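Local coordinates for protein neural-cadherin (Drosophila melanogaster, PDB 3UBH) that mediates calcium-dependent, homophilic cell-cell adhesion, and is represented here by four successive cadherin domains of its ectodomain, at residues R13-E18 with I98-D103; D22-S27 with K60-Y65; D103-P108 with D139-H144. One frame throughout, in Å; residues are numbered along the deposited sequence.

The three contacts follow the end of the first cadherin domain of this construct into its calcium-bound junction with the second. Contact 1 pairs strands 8-17 and 92-102 of one mixed sheet. Contact 2, nested along the chain inside the loop that contact 1 closes, joins two loops of the same domain, with its centre about 12 Å from that of contact 1. Contact 3 comes next in sequence, with its centre about 16 and 17 Å from the centres of contacts 1 and 2, and joins the linker to a loop of the following domain. Asp-103 belongs to contacts 1 and 3, and one calcium ion touches all three, consistent with a rigid interdomain connection.

Contact 1: residues R13-E18 with I98-D103; sequences RIEFTE and IILVKD. With CA (calcium ion), chain C; CA (calcium ion), chain B.
Five parallel bridges, Arg-13 with Ile-98 through Thr-17 with Lys-102, set the register of the two strands, whose short axes lie at 26° to each other. Ile-14 and Phe-16 each donate to one residue and accept from another two further on: Phe-16 N reaches Leu-100 O at 2.9 Å, and Lys-102 N returns to Phe-16 O. At the end of the ladder Glu-18 N donates to Lys-102 O at 3.0 Å, almost straight (176°), which fixes the root of the side chain that continues into the calcium site. Glu-18 CB lies 3.7 Å from the same Lys-102 O, and CG carries the extended chain onward beside Asp-103. The carboxylate then divides its oxygens: OE1 is 2.8 Å from the chain C calcium ion, while OE2 binds the chain B ion at 2.1 Å. Asp-103 OD1 shares the chain C ion, while Asp-103 OD2 faces Thr-142 of the next domain. On one sheet face Ile-99 CG2 meets the edge of the Phe-16 ring, in its plane, at CD1 (3.8 Å). On the other, a water links Glu-15 OE2 and, weakly, Lys-102 NZ. Strand 8-17 is one of the two outermost strands of its sheet, whereas 92-102 also bonds through Ile-99 to Ile-74 of strand 73-81, and through Val-101 to Lys-72 just before it; strand 27-30 covers the Ile-14, Phe-16 and Ile-99 face with Val-28 and Phe-29.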
loop_
_atom_site.group_PDB
_atom_site.type_symbol
_atom_site.label_atom_id
_atom_site.label_comp_id
_atom_site.label_asym_id
_atom_site.label_seq_id
_atom_site.Cartn_x
_atom_site.Cartn_y
_atom_site.Cartn_z
ATOM N N ARG A 13 -20.271 32.155 -12.770
ATOM C CA ARG A 13 -18.829 32.086 -13.005
ATOM C C ARG A 13 -18.045 32.894 -11.975
ATOM O O ARG A 13 -18.329 34.074 -11.750
ATOM C CB ARG A 13 -18.498 32.536 -14.426
ATOM C CG ARG A 13 -18.787 31.464 -15.436
ATOM C CD ARG A 13 -18.460 31.907 -16.841
ATOM N NE ARG A 13 -18.386 30.752 -17.731
ATOM C CZ ARG A 13 -19.399 30.293 -18.461
ATOM N NH1 ARG A 13 -20.585 30.895 -18.431
ATOM N NH2 ARG A 13 -19.217 29.223 -19.227
ATOM N N ILE A 14 -17.071 32.257 -11.337
ATOM C CA ILE A 14 -16.313 32.926 -10.291
ATOM C C ILE A 14 -14.870 32.403 -10.218
ATOM O O ILE A 14 -14.575 31.271 -10.599
ATOM C CB ILE A 14 -17.052 32.853 -8.915
ATOM C CG1 ILE A 14 -16.566 33.961 -7.972
ATOM C CG2 ILE A 14 -16.975 31.433 -8.295
ATOM C CD1 ILE A 14 -17.451 34.185 -6.753
ATOM N N GLU A 15 -13.977 33.248 -9.727
ATOM C CA GLU A 15 -12.554 32.968 -9.784
ATOM C C GLU A 15 -11.934 33.030 -8.397
ATOM O O GLU A 15 -12.261 33.905 -7.592
ATOM C CB GLU A 15 -11.881 33.983 -10.708
ATOM C CG GLU A 15 -10.421 33.738 -10.978
ATOM C CD GLU A 15 -9.862 34.761 -11.944
ATOM O OE1 GLU A 15 -8.914 35.480 -11.570
ATOM O OE2 GLU A 15 -10.382 34.861 -13.079
ATOM N N PHE A 16 -11.029 32.096 -8.130
ATOM C CA PHE A 16 -10.349 32.033 -6.862
ATOM C C PHE A 16 -8.983 31.421 -7.058
ATOM O O PHE A 16 -8.737 30.731 -8.058
ATOM C CB PHE A 16 -11.150 31.180 -5.887
ATOM C CG PHE A 16 -12.338 31.875 -5.324
ATOM C CD1 PHE A 16 -13.626 31.466 -5.674
ATOM C CD2 PHE A 16 -12.178 32.949 -4.445
ATOM C CE1 PHE A 16 -14.752 32.123 -5.150
ATOM C CE2 PHE A 16 -13.283 33.612 -3.923
ATOM C CZ PHE A 16 -14.573 33.206 -4.273
ATOM N N THR A 17 -8.089 31.671 -6.106
ATOM C CA THR A 17 -6.819 30.967 -6.099
ATOM C C THR A 17 -6.972 29.705 -5.254
ATOM O O THR A 17 -7.820 29.622 -4.373
ATOM C CB THR A 17 -5.636 31.831 -5.586
ATOM O OG1 THR A 17 -5.501 31.686 -4.169
ATOM C CG2 THR A 17 -5.814 33.304 -5.953
ATOM N N GLU A 18 -6.167 28.714 -5.588
ATOM C CA GLU A 18 -5.966 27.507 -4.816
ATOM C C GLU A 18 -6.033 27.769 -3.322
ATOM O O GLU A 18 -6.844 27.168 -2.619
ATOM C CB GLU A 18 -4.565 27.022 -5.143
ATOM C CG GLU A 18 -4.381 25.547 -5.247
ATOM C CD GLU A 18 -3.016 25.220 -5.777
ATOM O OE1 GLU A 18 -2.308 26.146 -6.224
ATOM O OE2 GLU A 18 -2.643 24.033 -5.752
ATOM N N ILE A 98 -19.276 27.297 -11.967
ATOM C CA ILE A 98 -17.919 27.068 -12.461
ATOM C C ILE A 98 -16.924 28.005 -11.781
ATOM O O ILE A 98 -16.908 29.219 -12.028
ATOM C CB ILE A 98 -17.813 27.242 -13.999
ATOM C CG1 ILE A 98 -18.946 26.494 -14.731
ATOM C CG2 ILE A 98 -16.439 26.784 -14.497
ATOM C CD1 ILE A 98 -18.975 26.693 -16.253
ATOM N N ILE A 99 -16.095 27.423 -10.920
ATOM C CA ILE A 99 -15.028 28.151 -10.241
ATOM C C ILE A 99 -13.723 28.007 -11.016
ATOM O O ILE A 99 -13.238 26.899 -11.197
ATOM C CB ILE A 99 -14.781 27.593 -8.829
ATOM C CG1 ILE A 99 -16.104 27.356 -8.094
ATOM C CG2 ILE A 99 -13.842 28.519 -8.044
ATOM C CD1 ILE A 99 -15.957 26.709 -6.720
ATOM N N LEU A 100 -13.152 29.112 -11.480
ATOM C CA LEU A 100 -11.821 29.051 -12.071
ATOM C C LEU A 100 -10.844 29.069 -10.914
ATOM O O LEU A 100 -10.983 29.870 -9.980
ATOM C CB LEU A 100 -11.566 30.219 -13.023
ATOM C CG LEU A 100 -10.343 30.112 -13.957
ATOM C CD1 LEU A 100 -10.332 28.825 -14.792
ATOM C CD2 LEU A 100 -10.224 31.332 -14.873
ATOM N N VAL A 101 -9.882 28.158 -10.949
ATOM C CA VAL A 101 -8.923 28.054 -9.863
ATOM C C VAL A 101 -7.563 28.515 -10.355
ATOM O O VAL A 101 -7.011 27.943 -11.303
ATOM C CB VAL A 101 -8.816 26.615 -9.337
ATOM C CG1 VAL A 101 -7.843 26.544 -8.159
ATOM C CG2 VAL A 101 -10.183 26.086 -8.932
ATOM N N LYS A 102 -7.025 29.551 -9.715
ATOM C CA LYS A 102 -5.710 30.072 -10.102
ATOM C C LYS A 102 -4.552 29.424 -9.333
ATOM O O LYS A 102 -4.670 29.104 -8.144
ATOM C CB LYS A 102 -5.679 31.603 -10.022
ATOM C CG LYS A 102 -6.503 32.289 -11.123
ATOM C CD LYS A 102 -5.781 32.271 -12.474
ATOM C CE LYS A 102 -6.764 32.031 -13.634
ATOM N NZ LYS A 102 -6.202 32.447 -14.972
ATOM N N ASP A 103 -3.436 29.240 -10.028
ATOM C CA ASP A 103 -2.262 28.597 -9.451
ATOM C C ASP A 103 -1.610 29.436 -8.358
ATOM O O ASP A 103 -1.546 30.660 -8.442
ATOM C CB ASP A 103 -1.231 28.271 -10.541
ATOM C CG ASP A 103 -0.163 27.287 -10.071
ATOM O OD1 ASP A 103 -0.404 26.524 -9.105
ATOM O OD2 ASP A 103 0.926 27.269 -10.672
HETATM CA CA CA C . 0.235 25.385 -7.180
HETATM CA CA CA B . -1.626 22.557 -4.723
HETATM O O HOH W 1 -8.399 34.875 -15.185
#

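Contact 2: residues D22-S27 with K60-Y65; sequences DTEGKS and KKKWDY. With CA (calcium ion), chain B.
Asp-22 and Lys-62 bring their CA atoms to 5.1 Å, and Glu-24 and Lys-60 theirs to 5.6 Å, yet neither segment forms a strand along this approach. The segment 22-27 instead folds into a type II beta turn from Thr-23 to Lys-26, closed by Lys-26 N donating to Thr-23 O at 3.1 Å. Gly-25 takes the third position with a positive phi of 88°, as this turn type requires. Backbone bonds to neighbours fix both loops: Gly-25 and Lys-26 pair with Val-59, and Trp-63 pairs with Gly-21. The two loops belong to one cadherin domain, a beta sandwich whose calcium ligands gather at the end facing the next domain. The segment 60-65 leads into that end through the DXE motif of the family, here Asp-64, Tyr-65 and Glu-66. Asp-64 OD1 binds the chain B calcium ion at 2.2 Å, alongside Glu-18, Glu-66, Asp-106 and Glu-107. Away from the metal, aliphatic carbons lie against carbonyl oxygens. Lys-62 passes beside Asp-22 O, which is 3.3 Å from its CG and equally near its CD. With CG anti to the carbonyl carbon (chi1 -80°) and a bend at chi3, its later atoms turn across Glu-24. There Lys-62 CE is 3.6 Å from Glu-24 OE2, while NZ, at 4.2 Å from that oxygen, is beyond salt-bridge range, so any attraction is probably modest. Glu-24 CG approaches Lys-60 O to 3.3 Å. Thr-23 OG1 donates to Asp-22 OD1, coming from above the carboxylate plane, 62° out of it.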
loop_
_atom_site.group_PDB
_atom_site.type_symbol
_atom_site.label_atom_id
_atom_site.label_comp_id
_atom_site.label_asym_id
_atom_site.label_seq_id
_atom_site.Cartn_x
_atom_site.Cartn_y
_atom_site.Cartn_z
ATOM N N ASP A 22 -7.959 26.480 0.945
ATOM C CA ASP A 22 -6.880 25.728 1.589
ATOM C C ASP A 22 -7.263 25.063 2.908
ATOM O O ASP A 22 -6.477 24.300 3.467
ATOM C CB ASP A 22 -5.632 26.615 1.774
ATOM C CG ASP A 22 -5.865 27.794 2.725
ATOM O OD1 ASP A 22 -7.029 28.093 3.080
ATOM O OD2 ASP A 22 -4.869 28.440 3.112
ATOM N N THR A 23 -8.467 25.358 3.398
ATOM C CA THR A 23 -8.953 24.847 4.689
ATOM C C THR A 23 -10.245 24.037 4.525
ATOM O O THR A 23 -11.239 24.548 4.026
ATOM C CB THR A 23 -9.178 26.005 5.686
ATOM O OG1 THR A 23 -8.081 26.921 5.599
ATOM C CG2 THR A 23 -9.293 25.484 7.114
ATOM N N GLU A 24 -10.228 22.775 4.938
ATOM C CA GLU A 24 -11.407 21.922 4.808
ATOM C C GLU A 24 -12.563 22.610 5.490
ATOM O O GLU A 24 -12.425 23.087 6.606
ATOM C CB GLU A 24 -11.163 20.537 5.417
ATOM C CG GLU A 24 -10.392 19.565 4.514
ATOM C CD GLU A 24 -9.863 18.328 5.260
ATOM O OE1 GLU A 24 -10.654 17.643 5.963
ATOM O OE2 GLU A 24 -8.645 18.038 5.144
ATOM N N GLY A 25 -13.685 22.709 4.781
ATOM C CA GLY A 25 -14.919 23.250 5.349
ATOM C C GLY A 25 -15.094 24.756 5.237
ATOM O O GLY A 25 -16.189 25.260 5.486
ATOM N N LYS A 26 -14.031 25.480 4.885
ATOM C CA LYS A 26 -14.112 26.928 4.676
ATOM C C LYS A 26 -15.230 27.304 3.699
ATOM O O LYS A 26 -15.339 26.740 2.613
ATOM C CB LYS A 26 -12.776 27.489 4.171
ATOM C CG LYS A 26 -12.732 29.015 4.055
ATOM C CD LYS A 26 -11.358 29.512 3.599
ATOM C CE LYS A 26 -11.432 30.891 2.934
ATOM N NZ LYS A 26 -10.114 31.269 2.355
ATOM N N SER A 27 -16.068 28.251 4.118
ATOM C CA SER A 27 -17.082 28.825 3.235
ATOM C C SER A 27 -16.388 29.843 2.367
ATOM O O SER A 27 -16.077 30.946 2.821
ATOM C CB SER A 27 -18.202 29.492 4.035
ATOM O OG SER A 27 -18.915 28.538 4.797
ATOM N N LYS A 60 -14.390 20.977 0.311
ATOM C CA LYS A 60 -14.450 19.583 0.720
ATOM C C LYS A 60 -13.004 19.124 0.861
ATOM O O LYS A 60 -12.451 19.145 1.954
ATOM C CB LYS A 60 -15.237 18.759 -0.299
ATOM C CG LYS A 60 -15.788 17.456 0.220
ATOM C CD LYS A 60 -16.553 16.742 -0.882
ATOM C CE LYS A 60 -17.487 15.688 -0.338
ATOM N NZ LYS A 60 -18.405 15.143 -1.381
ATOM N N LYS A 61 -12.382 18.744 -0.247
ATOM C CA LYS A 61 -10.960 18.437 -0.266
ATOM C C LYS A 61 -10.201 19.730 -0.573
ATOM O O LYS A 61 -10.583 20.482 -1.488
ATOM C CB LYS A 61 -10.676 17.376 -1.337
ATOM C CG LYS A 61 -9.227 16.954 -1.470
ATOM C CD LYS A 61 -9.051 15.908 -2.555
ATOM C CE LYS A 61 -7.579 15.443 -2.622
ATOM N NZ LYS A 61 -7.391 14.139 -3.338
ATOM N N LYS A 62 -9.133 19.983 0.187
ATOM C CA LYS A 62 -8.280 21.154 -0.031
ATOM C C LYS A 62 -8.018 21.382 -1.516
ATOM O O LYS A 62 -7.529 20.491 -2.221
ATOM C CB LYS A 62 -6.965 21.022 0.724
ATOM C CG LYS A 62 -7.088 21.367 2.195
ATOM C CD LYS A 62 -5.788 21.111 2.972
ATOM C CE LYS A 62 -5.782 19.736 3.668
ATOM N NZ LYS A 62 -4.804 19.658 4.815
ATOM N N TRP A 63 -8.379 22.569 -1.991
ATOM C CA TRP A 63 -8.262 22.887 -3.408
ATOM C C TRP A 63 -6.823 22.771 -3.885
ATOM O O TRP A 63 -5.869 23.119 -3.173
ATOM C CB TRP A 63 -8.815 24.274 -3.682
ATOM C CG TRP A 63 -10.310 24.376 -3.527
ATOM C CD1 TRP A 63 -11.181 23.393 -3.113
ATOM C CD2 TRP A 63 -11.106 25.538 -3.751
ATOM N NE1 TRP A 63 -12.463 23.876 -3.091
ATOM C CE2 TRP A 63 -12.446 25.187 -3.478
ATOM C CE3 TRP A 63 -10.816 26.845 -4.165
ATOM C CZ2 TRP A 63 -13.494 26.093 -3.602
ATOM C CZ3 TRP A 63 -11.865 27.753 -4.288
ATOM C CH2 TRP A 63 -13.186 27.371 -3.996
ATOM N N ASP A 64 -6.667 22.260 -5.098
ATOM C CA ASP A 64 -5.352 21.929 -5.593
ATOM C C ASP A 64 -5.284 22.107 -7.092
ATOM O O ASP A 64 -5.855 21.316 -7.847
ATOM C CB ASP A 64 -5.010 20.495 -5.211
ATOM C CG ASP A 64 -3.523 20.232 -5.201
ATOM O OD1 ASP A 64 -2.757 20.978 -5.855
ATOM O OD2 ASP A 64 -3.121 19.272 -4.517
ATOM N N TYR A 65 -4.581 23.153 -7.513
ATOM C CA TYR A 65 -4.348 23.432 -8.917
ATOM C C TYR A 65 -3.622 22.269 -9.571
ATOM O O TYR A 65 -3.943 21.893 -10.690
ATOM C CB TYR A 65 -3.529 24.716 -9.068
ATOM C CG TYR A 65 -3.355 25.209 -10.493
ATOM C CD1 TYR A 65 -4.310 26.036 -11.082
ATOM C CD2 TYR A 65 -2.228 24.862 -11.241
ATOM C CE1 TYR A 65 -4.161 26.502 -12.386
ATOM C CE2 TYR A 65 -2.063 25.323 -12.551
ATOM C CZ TYR A 65 -3.037 26.148 -13.116
ATOM O OH TYR A 65 -2.893 26.612 -14.404
HETATM CA CA CA B . -1.626 22.557 -4.723
#

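Contact 3: residues D103-P108 with D139-H144; sequences DVNDEP and DPDTDH. With CA (calcium ion), chain D; CA (calcium ion), chain C; CA (calcium ion), chain B.
Asp-141 and the 103-108 linker meet around two calcium ions, with one carboxylate oxygen on each. Asp-141 OD1 binds the chain D ion at 2.6 Å and OD2 binds the chain C ion at 2.3 Å. The linker answers from its own side: Val-104 O and Asp-106 OD1 complete part of the chain C shell, Asn-105 OD1 and Glu-107 O part of the chain D shell. Asp-139 grips the chain D ion with both oxygens, and Asp-190 and Gln-201 finish that site. Asp-106 OD2 and Glu-107 OE2 reach back to the chain B ion, which Glu-107 achieves by bending at chi2 (-63°).

Hydrogen bonds hold these ligands in place. Glu-107 N donates to the syn lone pair of Asp-141 OD1 at 3.0 Å, and a weak bond runs from Asp-106 N to Asp-141 OD2. Asp-141 N in turn meets Asp-139 OD1 at 2.9 Å, an Asx turn. Farther out, Thr-142 N approaches Asp-103 OD2 nearly along its C-O axis at 3.2 Å; a second bond, from the Thr-142 hydroxyl to this oxygen, is doubtful because the modelled separation is too short.

Packing is slight: Pro-140 CG rests 3.7 Å from Glu-107 CB, and Pro-140 CD faces Pro-108 O. The many acidic oxygens lie so close together that without the calcium ions they would probably repel one another, consistent with a junction between successive cadherin domains that depends on bound calcium for its rigidity.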
loop_
_atom_site.group_PDB
_atom_site.type_symbol
_atom_site.label_atom_id
_atom_site.label_comp_id
_atom_site.label_asym_id
_atom_site.label_seq_id
_atom_site.Cartn_x
_atom_site.Cartn_y
_atom_site.Cartn_z
ATOM N N ASP A 103 -3.436 29.240 -10.028
ATOM C CA ASP A 103 -2.262 28.597 -9.451
ATOM C C ASP A 103 -1.610 29.436 -8.358
ATOM O O ASP A 103 -1.546 30.660 -8.442
ATOM C CB ASP A 103 -1.231 28.271 -10.541
ATOM C CG ASP A 103 -0.163 27.287 -10.071
ATOM O OD1 ASP A 103 -0.404 26.524 -9.105
ATOM O OD2 ASP A 103 0.926 27.269 -10.672
ATOM N N VAL A 104 -1.145 28.755 -7.322
ATOM C CA VAL A 104 -0.287 29.355 -6.321
ATOM C C VAL A 104 0.907 28.417 -6.182
ATOM O O VAL A 104 0.741 27.193 -6.173
ATOM C CB VAL A 104 -1.006 29.503 -4.938
ATOM C CG1 VAL A 104 -0.062 30.080 -3.880
ATOM C CG2 VAL A 104 -2.234 30.374 -5.049
ATOM N N ASN A 105 2.101 28.991 -6.090
ATOM C CA ASN A 105 3.298 28.228 -5.791
ATOM C C ASN A 105 3.252 27.651 -4.369
ATOM O O ASN A 105 3.776 28.249 -3.433
ATOM C CB ASN A 105 4.526 29.109 -5.983
ATOM C CG ASN A 105 5.807 28.317 -6.015
ATOM O OD1 ASN A 105 5.958 27.326 -5.301
ATOM N ND2 ASN A 105 6.750 28.751 -6.846
ATOM N N ASP A 106 2.643 26.475 -4.220
ATOM C CA ASP A 106 2.299 25.944 -2.898
ATOM C C ASP A 106 2.863 24.551 -2.619
ATOM O O ASP A 106 2.610 23.973 -1.549
ATOM C CB ASP A 106 0.776 25.930 -2.724
ATOM C CG ASP A 106 0.075 24.945 -3.662
ATOM O OD1 ASP A 106 0.480 24.787 -4.838
ATOM O OD2 ASP A 106 -0.905 24.319 -3.224
ATOM N N GLU A 107 3.615 24.019 -3.582
ATOM C CA GLU A 107 4.203 22.692 -3.461
ATOM C C GLU A 107 5.720 22.783 -3.518
ATOM O O GLU A 107 6.261 23.454 -4.399
ATOM C CB GLU A 107 3.705 21.774 -4.574
ATOM C CG GLU A 107 2.203 21.807 -4.841
ATOM C CD GLU A 107 1.349 21.343 -3.678
ATOM O OE1 GLU A 107 1.837 20.597 -2.811
ATOM O OE2 GLU A 107 0.165 21.719 -3.639
ATOM N N PRO A 108 6.416 22.104 -2.583
ATOM C CA PRO A 108 7.884 22.169 -2.493
ATOM C C PRO A 108 8.554 21.377 -3.606
ATOM O O PRO A 108 7.942 20.448 -4.144
ATOM C CB PRO A 108 8.176 21.484 -1.157
ATOM C CG PRO A 108 7.033 20.520 -0.966
ATOM C CD PRO A 108 5.835 21.222 -1.549
ATOM N N ASP A 139 9.604 20.483 -9.540
ATOM C CA ASP A 139 8.651 21.249 -8.744
ATOM C C ASP A 139 7.309 21.299 -9.458
ATOM O O ASP A 139 7.229 21.730 -10.610
ATOM C CB ASP A 139 9.173 22.668 -8.481
ATOM C CG ASP A 139 8.276 23.462 -7.535
ATOM O OD1 ASP A 139 7.144 23.831 -7.923
ATOM O OD2 ASP A 139 8.699 23.728 -6.389
ATOM N N PRO A 140 6.245 20.869 -8.767
ATOM C CA PRO A 140 4.930 20.709 -9.363
ATOM C C PRO A 140 4.299 21.999 -9.865
ATOM O O PRO A 140 3.427 21.929 -10.724
ATOM C CB PRO A 140 4.090 20.128 -8.211
ATOM C CG PRO A 140 5.060 19.563 -7.270
ATOM C CD PRO A 140 6.237 20.474 -7.350
ATOM N N ASP A 141 4.720 23.149 -9.333
ATOM C CA ASP A 141 4.097 24.446 -9.648
ATOM C C ASP A 141 4.503 24.969 -11.017
ATOM O O ASP A 141 5.608 24.720 -11.470
ATOM C CB ASP A 141 4.431 25.492 -8.584
ATOM C CG ASP A 141 3.766 25.210 -7.260
ATOM O OD1 ASP A 141 4.489 24.947 -6.275
ATOM O OD2 ASP A 141 2.520 25.254 -7.192
ATOM N N THR A 142 3.603 25.712 -11.657
ATOM C CA THR A 142 3.795 26.170 -13.038
ATOM C C THR A 142 5.009 27.094 -13.220
ATOM O O THR A 142 5.803 26.911 -14.149
ATOM C CB THR A 142 2.527 26.868 -13.579
ATOM O OG1 THR A 142 2.130 27.914 -12.681
ATOM C CG2 THR A 142 1.374 25.865 -13.737
ATOM N N ASP A 143 5.158 28.053 -12.308
ATOM C CA ASP A 143 6.203 29.073 -12.384
ATOM C C ASP A 143 7.409 28.835 -11.460
ATOM O O ASP A 143 8.016 29.794 -10.984
ATOM C CB ASP A 143 5.599 30.459 -12.112
ATOM C CG ASP A 143 5.268 30.693 -10.623
ATOM O OD1 ASP A 143 5.426 31.853 -10.174
ATOM O OD2 ASP A 143 4.853 29.744 -9.900
ATOM N N HIS A 144 7.768 27.574 -11.220
ATOM C CA HIS A 144 8.901 27.239 -10.336
ATOM C C HIS A 144 10.239 27.883 -10.727
ATOM O O HIS A 144 10.449 28.290 -11.871
ATOM C CB HIS A 144 9.066 25.731 -10.225
ATOM C CG HIS A 144 9.383 25.058 -11.522
ATOM N ND1 HIS A 144 10.616 25.158 -12.133
ATOM C CD2 HIS A 144 8.634 24.262 -12.316
ATOM C CE1 HIS A 144 10.609 24.458 -13.253
ATOM N NE2 HIS A 144 9.419 23.903 -13.385
HETATM CA CA CA D . 7.012 25.187 -5.826
HETATM CA CA CA C . 0.235 25.385 -7.180
HETATM CA CA CA B . -1.626 22.557 -4.723
#